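Local coordinates for O-methyltransferase family 2 (Planctopirus limnophila, PDB 5I2H), which probably acts as a dimeric, S-adenosylmethionine-dependent O-methyltransferase and binds the flavone apigenin in a pocket lined in part by its Rossmann-like domain, at residues I45-P50 and L93-L98; P185-K190 and L291-R296; R198-V203 and I209-V214. All coordinates share one frame; numbering follows the deposited sequence.

Contact 1: residues I45-P50 and L93-L98; sequences ILNESP and LARNHL
R95 leaves its helix with CG opposite the backbone N (chi1 -164°), which sends the chain outward, and a bend at chi3 (-46°) then brings its guanidinium to N47. N47 answers with a side chain that is likewise extended away from its own backbone N, so two polar ends meet although neither side chain sets out directly at the other helix. They cross at about a right angle, with the amide plane inclined 48° to the guanidinium plane. As modelled, N47 ND2 lies 3.1 Å from R95 NH1, at the guanidinium edge; the amide is probably turned over, so its end group meets the arginine but its exact bonding stays open.

A water gives the firmer link. It donates to L46 O at 2.8 Å and accepts from R95 NH1 at 3.0 Å, lying in the plane of the guanidinium at its edge. The carbonyl of N47 is also in that plane, a long 3.6 Å from its O to R95 NH1. A long, many-handed cation suits this place: through the water it reaches L46 O near the C-terminal end of helix 42-48, where the helix dipole would probably favour positive charge, while its NH2 forms a salt bridge with D89 on strand 88-90. A short polar asparagine suits this partly exposed spot, where its amide meets the arginine. On helix 92-97, N96 and H97 instead turn to the second subunit, both bonding to T15 of that chain.

Two helices are thereby joined beside strand 88-90, half of a small antiparallel hairpin, a helices-plus-hairpin arrangement consistent with the winged-helix-like dimerisation domain of plant-type O-methyltransferases.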
ATOM      1  N   ILE A  45      -8.535  21.983  -6.435  1.00 18.74           N
ATOM      2  CA  ILE A  45      -8.158  23.283  -5.892  1.00 18.05           C
ATOM      3  C   ILE A  45      -6.804  23.724  -6.441  1.00 18.53           C
ATOM      4  O   ILE A  45      -6.654  24.834  -6.965  1.00 18.57           O
ATOM      5  CB  ILE A  45      -8.166  23.240  -4.358  1.00 18.49           C
ATOM      6  CG1 ILE A  45      -9.610  23.144  -3.864  1.00 20.03           C
ATOM      7  CG2 ILE A  45      -7.433  24.455  -3.787  1.00 18.27           C
ATOM      8  CD1 ILE A  45      -9.737  22.875  -2.381  1.00 20.76           C
ATOM      9  N   LEU A  46      -5.799  22.851  -6.362  1.00 17.01           N
ATOM     10  CA  LEU A  46      -4.467  23.280  -6.761  1.00 17.86           C
ATOM     11  C   LEU A  46      -4.333  23.418  -8.272  1.00 20.25           C
ATOM     12  O   LEU A  46      -3.457  24.160  -8.747  1.00 22.64           O
ATOM     13  CB  LEU A  46      -3.428  22.314  -6.190  1.00 17.12           C
ATOM     14  CG  LEU A  46      -3.109  22.550  -4.704  1.00 19.18           C
ATOM     15  CD1 LEU A  46      -2.320  21.373  -4.177  1.00 19.86           C
ATOM     16  CD2 LEU A  46      -2.300  23.818  -4.493  1.00 18.80           C
ATOM     17  N   ASN A  47      -5.208  22.757  -9.034  1.00 18.51           N
ATOM     18  CA  ASN A  47      -5.208  22.931 -10.482  1.00 20.79           C
ATOM     19  C   ASN A  47      -5.434  24.379 -10.885  1.00 20.41           C
ATOM     20  O   ASN A  47      -4.941  24.818 -11.932  1.00 20.91           O
ATOM     21  CB  ASN A  47      -6.282  22.076 -11.118  1.00 23.32           C
ATOM     22  CG  ASN A  47      -6.304  22.228 -12.608  1.00 26.97           C
ATOM     23  OD1 ASN A  47      -7.325  22.629 -13.190  1.00 30.86           O
ATOM     24  ND2 ASN A  47      -5.155  21.984 -13.245  1.00 28.13           N
ATOM     25  N   GLU A  48      -6.202  25.121 -10.090  1.00 19.93           N
ATOM     26  CA  GLU A  48      -6.435  26.526 -10.384  1.00 24.08           C
ATOM     27  C   GLU A  48      -5.147  27.319 -10.393  1.00 24.70           C
ATOM     28  O   GLU A  48      -4.969  28.214 -11.228  1.00 28.35           O
ATOM     29  CB  GLU A  48      -7.362  27.135  -9.347  1.00 25.98           C
ATOM     30  CG  GLU A  48      -8.662  26.450  -9.194  1.00 30.55           C
ATOM     31  CD  GLU A  48      -9.654  27.349  -8.470  1.00 36.59           C
ATOM     32  OE1 GLU A  48      -9.542  28.586  -8.643  1.00 37.55           O
ATOM     33  OE2 GLU A  48     -10.512  26.823  -7.726  1.00 40.42           O
ATOM     34  N   SER A  49      -4.267  27.050  -9.436  1.00 22.13           N
ATOM     35  CA  SER A  49      -3.080  27.854  -9.212  1.00 23.45           C
ATOM     36  C   SER A  49      -2.255  27.243  -8.087  1.00 23.31           C
ATOM     37  O   SER A  49      -2.814  26.697  -7.127  1.00 24.23           O
ATOM     38  CB  SER A  49      -3.468  29.292  -8.868  1.00 27.26           C
ATOM     39  OG  SER A  49      -2.554  29.820  -7.949  1.00 29.47           O
ATOM     40  N   PRO A  50      -0.928  27.315  -8.167  1.00 21.54           N
ATOM     41  CA  PRO A  50      -0.109  26.910  -7.021  1.00 20.82           C
ATOM     42  C   PRO A  50      -0.451  27.761  -5.803  1.00 18.12           C
ATOM     43  O   PRO A  50      -0.845  28.920  -5.924  1.00 21.29           O
ATOM     44  CB  PRO A  50       1.330  27.150  -7.499  1.00 21.57           C
ATOM     45  CG  PRO A  50       1.258  27.346  -8.947  1.00 22.58           C
ATOM     46  CD  PRO A  50      -0.122  27.798  -9.296  1.00 21.01           C
ATOM     47  N   LEU A  93       1.306  14.412 -13.689  1.00 13.08           N
ATOM     48  CA  LEU A  93       0.592  13.177 -13.405  1.00 13.03           C
ATOM     49  C   LEU A  93      -0.729  13.452 -12.680  1.00 12.19           C
ATOM     50  O   LEU A  93      -1.770  12.918 -13.065  1.00 11.84           O
ATOM     51  CB  LEU A  93       1.492  12.251 -12.596  1.00 13.27           C
ATOM     52  CG  LEU A  93       0.966  10.875 -12.238  1.00 15.53           C
ATOM     53  CD1 LEU A  93       0.923  10.043 -13.510  1.00 16.04           C
ATOM     54  CD2 LEU A  93       1.868  10.230 -11.159  1.00 15.53           C
ATOM     55  N   ALA A  94      -0.713  14.324 -11.660  1.00 10.40           N
ATOM     56  CA  ALA A  94      -1.946  14.674 -10.946  1.00 10.05           C
ATOM     57  C   ALA A  94      -2.848  15.534 -11.821  1.00 11.12           C
ATOM     58  O   ALA A  94      -4.076  15.365 -11.827  1.00 11.24           O
ATOM     59  CB  ALA A  94      -1.635  15.435  -9.640  1.00 10.01           C
ATOM     60  N   ARG A  95      -2.256  16.470 -12.567  1.00 12.99           N
ATOM     61  CA  ARG A  95      -3.075  17.374 -13.367  1.00 13.88           C
ATOM     62  C   ARG A  95      -3.858  16.605 -14.431  1.00 12.40           C
ATOM     63  O   ARG A  95      -5.025  16.928 -14.726  1.00 14.67           O
ATOM     64  CB  ARG A  95      -2.195  18.454 -13.991  1.00 15.62           C
ATOM     65  CG  ARG A  95      -2.997  19.665 -14.512  1.00 16.85           C
ATOM     66  CD  ARG A  95      -2.130  20.801 -15.052  1.00 19.28           C
ATOM     67  NE  ARG A  95      -0.993  21.168 -14.187  1.00 21.77           N
ATOM     68  CZ  ARG A  95      -1.001  22.097 -13.221  1.00 24.81           C
ATOM     69  NH1 ARG A  95      -2.117  22.733 -12.888  1.00 24.64           N
ATOM     70  NH2 ARG A  95       0.126  22.342 -12.538  1.00 27.20           N
ATOM     71  N   ASN A  96      -3.235  15.580 -15.018  1.00 10.28           N
ATOM     72  CA  ASN A  96      -3.882  14.822 -16.085  1.00  9.30           C
ATOM     73  C   ASN A  96      -4.846  13.774 -15.560  1.00 10.25           C
ATOM     74  O   ASN A  96      -5.790  13.405 -16.267  1.00 12.25           O
ATOM     75  CB  ASN A  96      -2.826  14.141 -16.960  1.00 11.63           C
ATOM     76  CG  ASN A  96      -1.980  15.153 -17.703  1.00 14.28           C
ATOM     77  OD1 ASN A  96      -2.471  16.221 -18.029  1.00 18.73           O
ATOM     78  ND2 ASN A  96      -0.711  14.837 -17.948  1.00 12.03           N
ATOM     79  N   HIS A  97      -4.615  13.244 -14.366  1.00 10.01           N
ATOM     80  CA  HIS A  97      -5.368  12.070 -13.955  1.00  9.01           C
ATOM     81  C   HIS A  97      -6.188  12.244 -12.685  1.00 10.58           C
ATOM     82  O   HIS A  97      -7.009  11.373 -12.394  1.00 11.87           O
ATOM     83  CB  HIS A  97      -4.410  10.874 -13.816  1.00  9.32           C
ATOM     84  CG  HIS A  97      -3.597  10.661 -15.051  1.00  9.54           C
ATOM     85  ND1 HIS A  97      -4.177  10.384 -16.269  1.00  9.17           N
ATOM     86  CD2 HIS A  97      -2.258  10.705 -15.268  1.00 10.16           C
ATOM     87  CE1 HIS A  97      -3.226  10.278 -17.187  1.00  9.66           C
ATOM     88  NE2 HIS A  97      -2.055  10.470 -16.607  1.00 10.20           N
ATOM     89  N   LEU A  98      -6.000  13.313 -11.918  1.00 10.63           N
ATOM     90  CA  LEU A  98      -6.760  13.463 -10.680  1.00 11.95           C
ATOM     91  C   LEU A  98      -7.574  14.753 -10.629  1.00 14.04           C
ATOM     92  O   LEU A  98      -8.192  15.036  -9.602  1.00 16.68           O
ATOM     93  CB  LEU A  98      -5.819  13.350  -9.464  1.00 11.69           C
ATOM     94  CG  LEU A  98      -5.179  11.933  -9.408  1.00 11.07           C
ATOM     95  CD1 LEU A  98      -3.942  11.741  -8.397  1.00  7.88           C
ATOM     96  CD2 LEU A  98      -6.232  10.856  -9.151  1.00 12.96           C
TER
HETATM   97  O   HOH W   1      -1.605  24.819 -10.737  1.00 20.09           O

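Contact 2: residues P185-K190 and L291-R296; sequences PGKILK and LPEGGR
K187 lays its aliphatic chain past the ring of P292 and delivers its amine to the backbone of E293. Its CG stands beside the backbone N (chi1 -67°), and everything beyond CG is stretched out. That straight chain spans the gap between the loops: CD passes 3.8 Å from P292 CB, the proline and lysine side chains sliding by in opposite directions, and NZ donates to E293 O at 2.7 Å. The bond bends at the acceptor, with a C=O...N angle of 119° and the nitrogen 36° out of the carbonyl plane, above it rather than on a lone pair. NZ also rests 3.4 Å from E293 CB.

The carboxylate of E293 is another matter. Its chain is extended too, and leads the acid away from a direct pairing, leaving OE1 4.4 Å from NZ, beyond a salt bridge though near enough for some attraction.

E293 O lies in the central peptide of a type II beta turn, P292 to G295, and so is not used in closing it; that is done by G295 N to P292 O at 2.7 Å. Proline stiffens the approach, and G294 takes the positive phi that a side chain would make difficult. Lysine fits this exposed surface, offering methylenes to the proline and charge to the carbonyl; its backbone N is held by D264.

The contact links the chain leading to strand 199-203 with a tight turn entering strand 296-301, at the N-terminal edge of the parallel strands in a Rossmann-like methyltransferase fold.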
ATOM      1  N   PRO A 185      34.045   8.861  29.153  1.00 20.08           N
ATOM      2  CA  PRO A 185      33.824   8.249  30.468  1.00 18.81           C
ATOM      3  C   PRO A 185      32.650   8.930  31.151  1.00 19.25           C
ATOM      4  O   PRO A 185      32.477  10.149  31.048  1.00 21.38           O
ATOM      5  CB  PRO A 185      35.134   8.501  31.215  1.00 20.38           C
ATOM      6  CG  PRO A 185      36.152   8.728  30.134  1.00 19.88           C
ATOM      7  CD  PRO A 185      35.425   9.370  28.993  1.00 19.40           C
ATOM      8  N   GLY A 186      31.805   8.125  31.811  1.00 19.80           N
ATOM      9  CA  GLY A 186      30.614   8.666  32.433  1.00 19.64           C
ATOM     10  C   GLY A 186      30.929   9.503  33.660  1.00 19.70           C
ATOM     11  O   GLY A 186      31.980   9.380  34.291  1.00 21.28           O
ATOM     12  N   LYS A 187      29.975  10.361  34.015  1.00 19.13           N
ATOM     13  CA  LYS A 187      30.120  11.267  35.140  1.00 20.19           C
ATOM     14  C   LYS A 187      29.204  10.931  36.302  1.00 21.08           C
ATOM     15  O   LYS A 187      29.292  11.587  37.342  1.00 23.61           O
ATOM     16  CB  LYS A 187      29.827  12.700  34.691  1.00 22.97           C
ATOM     17  CG  LYS A 187      30.846  13.254  33.715  1.00 26.94           C
ATOM     18  CD  LYS A 187      30.529  14.711  33.455  1.00 32.44           C
ATOM     19  CE  LYS A 187      31.643  15.435  32.715  1.00 34.26           C
ATOM     20  NZ  LYS A 187      31.276  16.878  32.523  1.00 33.99           N
ATOM     21  N   ILE A 188      28.300   9.970  36.139  1.00 20.61           N
ATOM     22  CA  ILE A 188      27.345   9.627  37.184  1.00 23.99           C
ATOM     23  C   ILE A 188      27.875   8.501  38.075  1.00 24.82           C
ATOM     24  O   ILE A 188      27.803   8.590  39.302  1.00 26.77           O
ATOM     25  CB  ILE A 188      25.969   9.264  36.567  1.00 25.13           C
ATOM     26  CG1 ILE A 188      25.483  10.310  35.526  1.00 22.80           C
ATOM     27  CG2 ILE A 188      24.942   9.058  37.675  1.00 25.70           C
ATOM     28  CD1 ILE A 188      25.273  11.739  36.045  1.00 21.86           C
ATOM     29  N   LEU A 189      28.418   7.429  37.488  1.00 25.70           N
ATOM     30  CA  LEU A 189      28.980   6.323  38.263  1.00 28.64           C
ATOM     31  C   LEU A 189      30.407   6.656  38.688  1.00 36.38           C
ATOM     32  O   LEU A 189      31.204   7.150  37.884  1.00 37.53           O
ATOM     33  CB  LEU A 189      29.013   5.037  37.448  1.00 27.54           C
ATOM     34  CG  LEU A 189      27.713   4.600  36.786  1.00 26.62           C
ATOM     35  CD1 LEU A 189      27.980   3.435  35.840  1.00 28.45           C
ATOM     36  CD2 LEU A 189      26.669   4.236  37.833  1.00 27.41           C
ATOM     37  N   LYS A 190      30.751   6.339  39.933  1.00 42.39           N
ATOM     38  CA  LYS A 190      32.084   6.710  40.435  1.00 46.39           C
ATOM     39  C   LYS A 190      33.101   5.573  40.311  1.00 49.06           C
ATOM     40  O   LYS A 190      32.751   4.392  40.410  1.00 50.48           O
ATOM     41  CB  LYS A 190      31.995   7.167  41.892  1.00 46.78           C
ATOM     42  N   LEU A 291      21.372  17.019  31.728  1.00 13.02           N
ATOM     43  CA  LEU A 291      22.580  16.341  31.271  1.00 12.04           C
ATOM     44  C   LEU A 291      23.829  16.984  31.869  1.00 13.34           C
ATOM     45  O   LEU A 291      23.922  18.217  31.963  1.00 13.93           O
ATOM     46  CB  LEU A 291      22.672  16.389  29.750  1.00 12.65           C
ATOM     47  CG  LEU A 291      21.718  15.466  29.001  1.00 13.94           C
ATOM     48  CD1 LEU A 291      21.846  15.747  27.497  1.00 15.67           C
ATOM     49  CD2 LEU A 291      22.066  13.997  29.370  1.00 15.40           C
ATOM     50  N   PRO A 292      24.818  16.183  32.252  1.00 13.45           N
ATOM     51  CA  PRO A 292      26.127  16.741  32.593  1.00 15.42           C
ATOM     52  C   PRO A 292      26.848  17.185  31.331  1.00 16.65           C
ATOM     53  O   PRO A 292      26.500  16.803  30.225  1.00 15.37           O
ATOM     54  CB  PRO A 292      26.842  15.559  33.243  1.00 17.41           C
ATOM     55  CG  PRO A 292      26.324  14.383  32.457  1.00 17.04           C
ATOM     56  CD  PRO A 292      24.844  14.707  32.209  1.00 13.88           C
ATOM     57  N   GLU A 293      27.883  17.997  31.500  1.00 19.84           N
ATOM     58  CA  GLU A 293      28.677  18.363  30.327  1.00 22.41           C
ATOM     59  C   GLU A 293      29.244  17.084  29.712  1.00 21.15           C
ATOM     60  O   GLU A 293      29.711  16.196  30.426  1.00 22.55           O
ATOM     61  CB  GLU A 293      29.787  19.333  30.711  1.00 26.28           C
ATOM     62  CG  GLU A 293      30.357  20.143  29.549  1.00 27.55           C
ATOM     63  CD  GLU A 293      31.651  20.866  29.944  1.00 33.39           C
ATOM     64  OE1 GLU A 293      32.696  20.183  30.052  1.00 37.54           O
ATOM     65  OE2 GLU A 293      31.616  22.096  30.172  1.00 34.27           O
ATOM     66  N   GLY A 294      29.118  16.948  28.391  1.00 19.94           N
ATOM     67  CA  GLY A 294      29.497  15.720  27.733  1.00 17.98           C
ATOM     68  C   GLY A 294      28.418  14.660  27.748  1.00 13.43           C
ATOM     69  O   GLY A 294      28.594  13.594  27.124  1.00 15.07           O
ATOM     70  N   GLY A 295      27.308  14.909  28.438  1.00 12.37           N
ATOM     71  CA  GLY A 295      26.141  14.071  28.250  1.00 12.05           C
ATOM     72  C   GLY A 295      25.636  14.138  26.818  1.00 10.86           C
ATOM     73  O   GLY A 295      25.925  15.068  26.065  1.00 11.49           O
ATOM     74  N   ARG A 296      24.878  13.127  26.424  1.00  9.91           N
ATOM     75  CA  ARG A 296      24.325  13.054  25.075  1.00 10.13           C
ATOM     76  C   ARG A 296      22.817  12.919  25.096  1.00 10.10           C
ATOM     77  O   ARG A 296      22.257  12.202  25.927  1.00 11.37           O
ATOM     78  CB  ARG A 296      24.925  11.878  24.287  1.00  9.16           C
ATOM     79  CG  ARG A 296      26.460  12.024  24.182  1.00 10.99           C
ATOM     80  CD  ARG A 296      27.083  10.862  23.416  1.00 12.23           C
ATOM     81  NE  ARG A 296      26.877   9.552  24.068  1.00 13.00           N
ATOM     82  CZ  ARG A 296      27.346   8.405  23.587  1.00 12.22           C
ATOM     83  NH1 ARG A 296      28.034   8.412  22.448  1.00 14.33           N
ATOM     84  NH2 ARG A 296      27.133   7.263  24.240  1.00 14.35           N
TER

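Contact 3: residues R198-V203 and I209-V214; sequences RVLLDV and IYTMAV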
ATOM      1  N   ARG A 198      28.827   4.533  31.436  1.00 16.16           N
ATOM      2  CA  ARG A 198      27.803   5.560  31.327  1.00 13.01           C
ATOM      3  C   ARG A 198      26.477   5.032  31.841  1.00 12.28           C
ATOM      4  O   ARG A 198      26.239   3.825  31.849  1.00 12.97           O
ATOM      5  CB  ARG A 198      27.643   6.044  29.888  1.00 13.03           C
ATOM      6  CG  ARG A 198      28.988   6.644  29.351  1.00 14.01           C
ATOM      7  CD  ARG A 198      28.918   7.142  27.914  1.00 14.32           C
ATOM      8  NE  ARG A 198      28.065   8.311  27.687  1.00 15.07           N
ATOM      9  CZ  ARG A 198      28.418   9.560  27.976  1.00 16.56           C
ATOM     10  NH1 ARG A 198      29.603   9.805  28.539  1.00 17.27           N
ATOM     11  NH2 ARG A 198      27.585  10.563  27.728  1.00 16.11           N
ATOM     12  N   VAL A 199      25.639   5.956  32.305  1.00 11.36           N
ATOM     13  CA  VAL A 199      24.255   5.672  32.669  1.00 10.35           C
ATOM     14  C   VAL A 199      23.383   6.101  31.503  1.00 10.22           C
ATOM     15  O   VAL A 199      23.394   7.273  31.113  1.00 11.54           O
ATOM     16  CB  VAL A 199      23.859   6.386  33.967  1.00 11.48           C
ATOM     17  CG1 VAL A 199      22.372   6.190  34.260  1.00 12.97           C
ATOM     18  CG2 VAL A 199      24.736   5.872  35.135  1.00 11.72           C
ATOM     19  N   LEU A 200      22.654   5.146  30.924  1.00  9.18           N
ATOM     20  CA  LEU A 200      21.762   5.391  29.800  1.00  7.98           C
ATOM     21  C   LEU A 200      20.333   5.397  30.329  1.00  8.87           C
ATOM     22  O   LEU A 200      19.866   4.384  30.872  1.00 10.65           O
ATOM     23  CB  LEU A 200      21.935   4.307  28.740  1.00  8.35           C
ATOM     24  CG  LEU A 200      20.907   4.290  27.595  1.00 10.02           C
ATOM     25  CD1 LEU A 200      20.913   5.637  26.832  1.00 10.35           C
ATOM     26  CD2 LEU A 200      21.152   3.110  26.634  1.00 10.75           C
ATOM     27  N   LEU A 201      19.663   6.539  30.205  1.00  8.48           N
ATOM     28  CA  LEU A 201      18.256   6.711  30.574  1.00  8.66           C
ATOM     29  C   LEU A 201      17.385   6.667  29.331  1.00  8.42           C
ATOM     30  O   LEU A 201      17.584   7.454  28.397  1.00 10.06           O
ATOM     31  CB  LEU A 201      18.039   8.054  31.291  1.00 10.07           C
ATOM     32  CG  LEU A 201      16.598   8.533  31.527  1.00  9.77           C
ATOM     33  CD1 LEU A 201      15.817   7.594  32.454  1.00  9.90           C
ATOM     34  CD2 LEU A 201      16.582   9.989  32.070  1.00 11.72           C
ATOM     35  N   ASP A 202      16.386   5.801  29.347  1.00  8.82           N
ATOM     36  CA  ASP A 202      15.545   5.495  28.186  1.00  9.26           C
ATOM     37  C   ASP A 202      14.170   6.031  28.554  1.00 10.05           C
ATOM     38  O   ASP A 202      13.469   5.427  29.367  1.00 11.80           O
ATOM     39  CB  ASP A 202      15.574   3.981  27.962  1.00 11.09           C
ATOM     40  CG  ASP A 202      15.016   3.543  26.643  1.00 15.86           C
ATOM     41  OD1 ASP A 202      14.226   4.290  26.045  1.00 19.11           O
ATOM     42  OD2 ASP A 202      15.347   2.387  26.224  1.00 17.80           O
ATOM     43  N   VAL A 203      13.810   7.192  28.009  1.00  8.98           N
ATOM     44  CA  VAL A 203      12.569   7.871  28.374  1.00 11.45           C
ATOM     45  C   VAL A 203      11.448   7.396  27.462  1.00 10.33           C
ATOM     46  O   VAL A 203      11.558   7.495  26.231  1.00 10.00           O
ATOM     47  CB  VAL A 203      12.743   9.399  28.310  1.00 12.53           C
ATOM     48  CG1 VAL A 203      11.371  10.143  28.557  1.00 12.10           C
ATOM     49  CG2 VAL A 203      13.772   9.822  29.367  1.00 15.11           C
ATOM     50  N   ILE A 209      14.131  -2.395  25.277  1.00  8.28           N
ATOM     51  CA  ILE A 209      14.974  -3.336  24.543  1.00  7.42           C
ATOM     52  C   ILE A 209      16.222  -2.648  24.010  1.00  8.95           C
ATOM     53  O   ILE A 209      17.308  -3.252  23.989  1.00  9.31           O
ATOM     54  CB  ILE A 209      14.145  -3.989  23.430  1.00  7.90           C
ATOM     55  CG1 ILE A 209      13.174  -5.003  24.066  1.00 11.13           C
ATOM     56  CG2 ILE A 209      15.023  -4.697  22.398  1.00  9.74           C
ATOM     57  CD1 ILE A 209      12.063  -5.422  23.108  1.00 13.19           C
ATOM     58  N   TYR A 210      16.101  -1.385  23.556  1.00  7.78           N
ATOM     59  CA  TYR A 210      17.291  -0.711  23.045  1.00  8.38           C
ATOM     60  C   TYR A 210      18.342  -0.569  24.133  1.00  7.64           C
ATOM     61  O   TYR A 210      19.542  -0.745  23.874  1.00  8.67           O
ATOM     62  CB  TYR A 210      16.945   0.654  22.452  1.00  8.76           C
ATOM     63  CG  TYR A 210      16.139   0.526  21.170  1.00 10.58           C
ATOM     64  CD1 TYR A 210      16.761   0.364  19.941  1.00 14.55           C
ATOM     65  CD2 TYR A 210      14.745   0.562  21.187  1.00 14.59           C
ATOM     66  CE1 TYR A 210      16.020   0.229  18.771  1.00 14.25           C
ATOM     67  CE2 TYR A 210      13.997   0.436  20.016  1.00 14.36           C
ATOM     68  CZ  TYR A 210      14.643   0.282  18.808  1.00 15.37           C
ATOM     69  OH  TYR A 210      13.915   0.146  17.638  1.00 17.36           O
ATOM     70  N   THR A 211      17.906  -0.221  25.351  1.00  7.72           N
ATOM     71  CA  THR A 211      18.835  -0.097  26.471  1.00  8.40           C
ATOM     72  C   THR A 211      19.429  -1.443  26.845  1.00  9.21           C
ATOM     73  O   THR A 211      20.633  -1.526  27.118  1.00 10.18           O
ATOM     74  CB  THR A 211      18.125   0.533  27.662  1.00 11.97           C
ATOM     75  OG1 THR A 211      17.713   1.849  27.281  1.00 13.98           O
ATOM     76  CG2 THR A 211      19.050   0.635  28.875  1.00 11.23           C
HETATM   77  N   MSE A 212      18.615  -2.512  26.844  1.00  8.71           N
HETATM   78  CA  MSE A 212      19.149  -3.833  27.165  1.00  7.84           C
HETATM   79  C   MSE A 212      20.242  -4.242  26.165  1.00  8.81           C
HETATM   80  O   MSE A 212      21.263  -4.794  26.582  1.00 10.43           O
HETATM   81  CB  MSE A 212      18.044  -4.883  27.216  1.00  8.78           C
HETATM   82  CG  MSE A 212      17.033  -4.561  28.299  1.00 11.15           C
HETATM   83 SE   MSE A 212      15.491  -5.679  28.038  0.79 13.58          SE
HETATM   84  CE  MSE A 212      14.305  -4.547  29.126  1.00 15.59           C
ATOM     85  N   ALA A 213      20.055  -3.968  24.866  1.00  8.88           N
ATOM     86  CA  ALA A 213      21.124  -4.259  23.912  1.00  7.18           C
ATOM     87  C   ALA A 213      22.381  -3.454  24.232  1.00  8.80           C
ATOM     88  O   ALA A 213      23.498  -3.995  24.231  1.00 10.37           O
ATOM     89  CB  ALA A 213      20.647  -3.999  22.484  1.00  6.91           C
ATOM     90  N   VAL A 214      22.229  -2.151  24.499  1.00  7.62           N
ATOM     91  CA  VAL A 214      23.404  -1.346  24.830  1.00  8.69           C
ATOM     92  C   VAL A 214      24.110  -1.916  26.056  1.00  8.83           C
ATOM     93  O   VAL A 214      25.349  -2.013  26.098  1.00 12.01           O
ATOM     94  CB  VAL A 214      22.985   0.123  25.037  1.00 10.66           C
ATOM     95  CG1 VAL A 214      24.128   0.945  25.648  1.00 11.63           C
ATOM     96  CG2 VAL A 214      22.553   0.710  23.691  1.00 11.84           C
TER
HETATM   97  O   HOH W   2      14.127   0.898  24.478  1.00 16.23           O
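L200 pushes its CD2 methyl into the angle between T211 and V214, one helical turn apart on the face of helix 209-217 turned to the sheet. CD2 lies 3.8 Å from V214 CG1, the two side chains crossing at about a right angle. It touches both branches of T211, at 3.7 Å from OG1 and 3.9 Å from CG2, with L200 and T211 running past each other in opposite directions. Branched apolar groups suit this buried seam: the leucine tip reaches both helix residues, and the valine offers both its methyls.

Two residues on, the same strand face carries D202, and here the packing becomes polar. T211 sets OG1 beside its own backbone N (chi1 -63°), which turns the hydroxyl to the acid. OG1 donates to D202 OD2 at 2.6 Å, a short bond that meets the oxygen on its anti side, 23° out of the carboxylate plane. Threonine suits the spot because one carbon bears both the donor and the methyl. A water 2.6 Å from D202 OD2 also accepts from Y210 N at 3.2 Å, so the buried carboxylate is tied to the first turn of the helix through side chain and backbone alike.

Y210 directs its ring elsewhere, edge-to-face with F176 and against H300, its side chain about 9 Å from bound apigenin.

Strand and helix axes approach to 8.9 Å and run nearly antiparallel, at 165°. This is the first half of the beta-alpha-beta unit 199-203, 209-217, 222-227; the acid near the end of its first strand, followed by a glycine-rich loop, matches motif I, which in related methyltransferases binds S-adenosylmethionine.

In the fold
Contact 1 stands apart, its centre 54 Å from contact 2 and 48 Å from contact 3, across the chain's centre from both. It comes first along the chain and belongs to the dimerisation domain, whereas the other two share the O-methyltransferase domain with centres 14 Å apart. Contact 3 falls in sequence between the two segments of contact 2. These two touch directly: R198, just ahead of strand 199-203, probably bonds through NH2 to G294 O, and L189 packs on V199. Both involve the seven-stranded sheet: contact 2 lies in loops that lead into strands 199-203 and 296-301, contact 3 on an inner strand, 199-203. This is consistent with a dimerisation region at one end of the chain and a probable methyltransferase fold at the other.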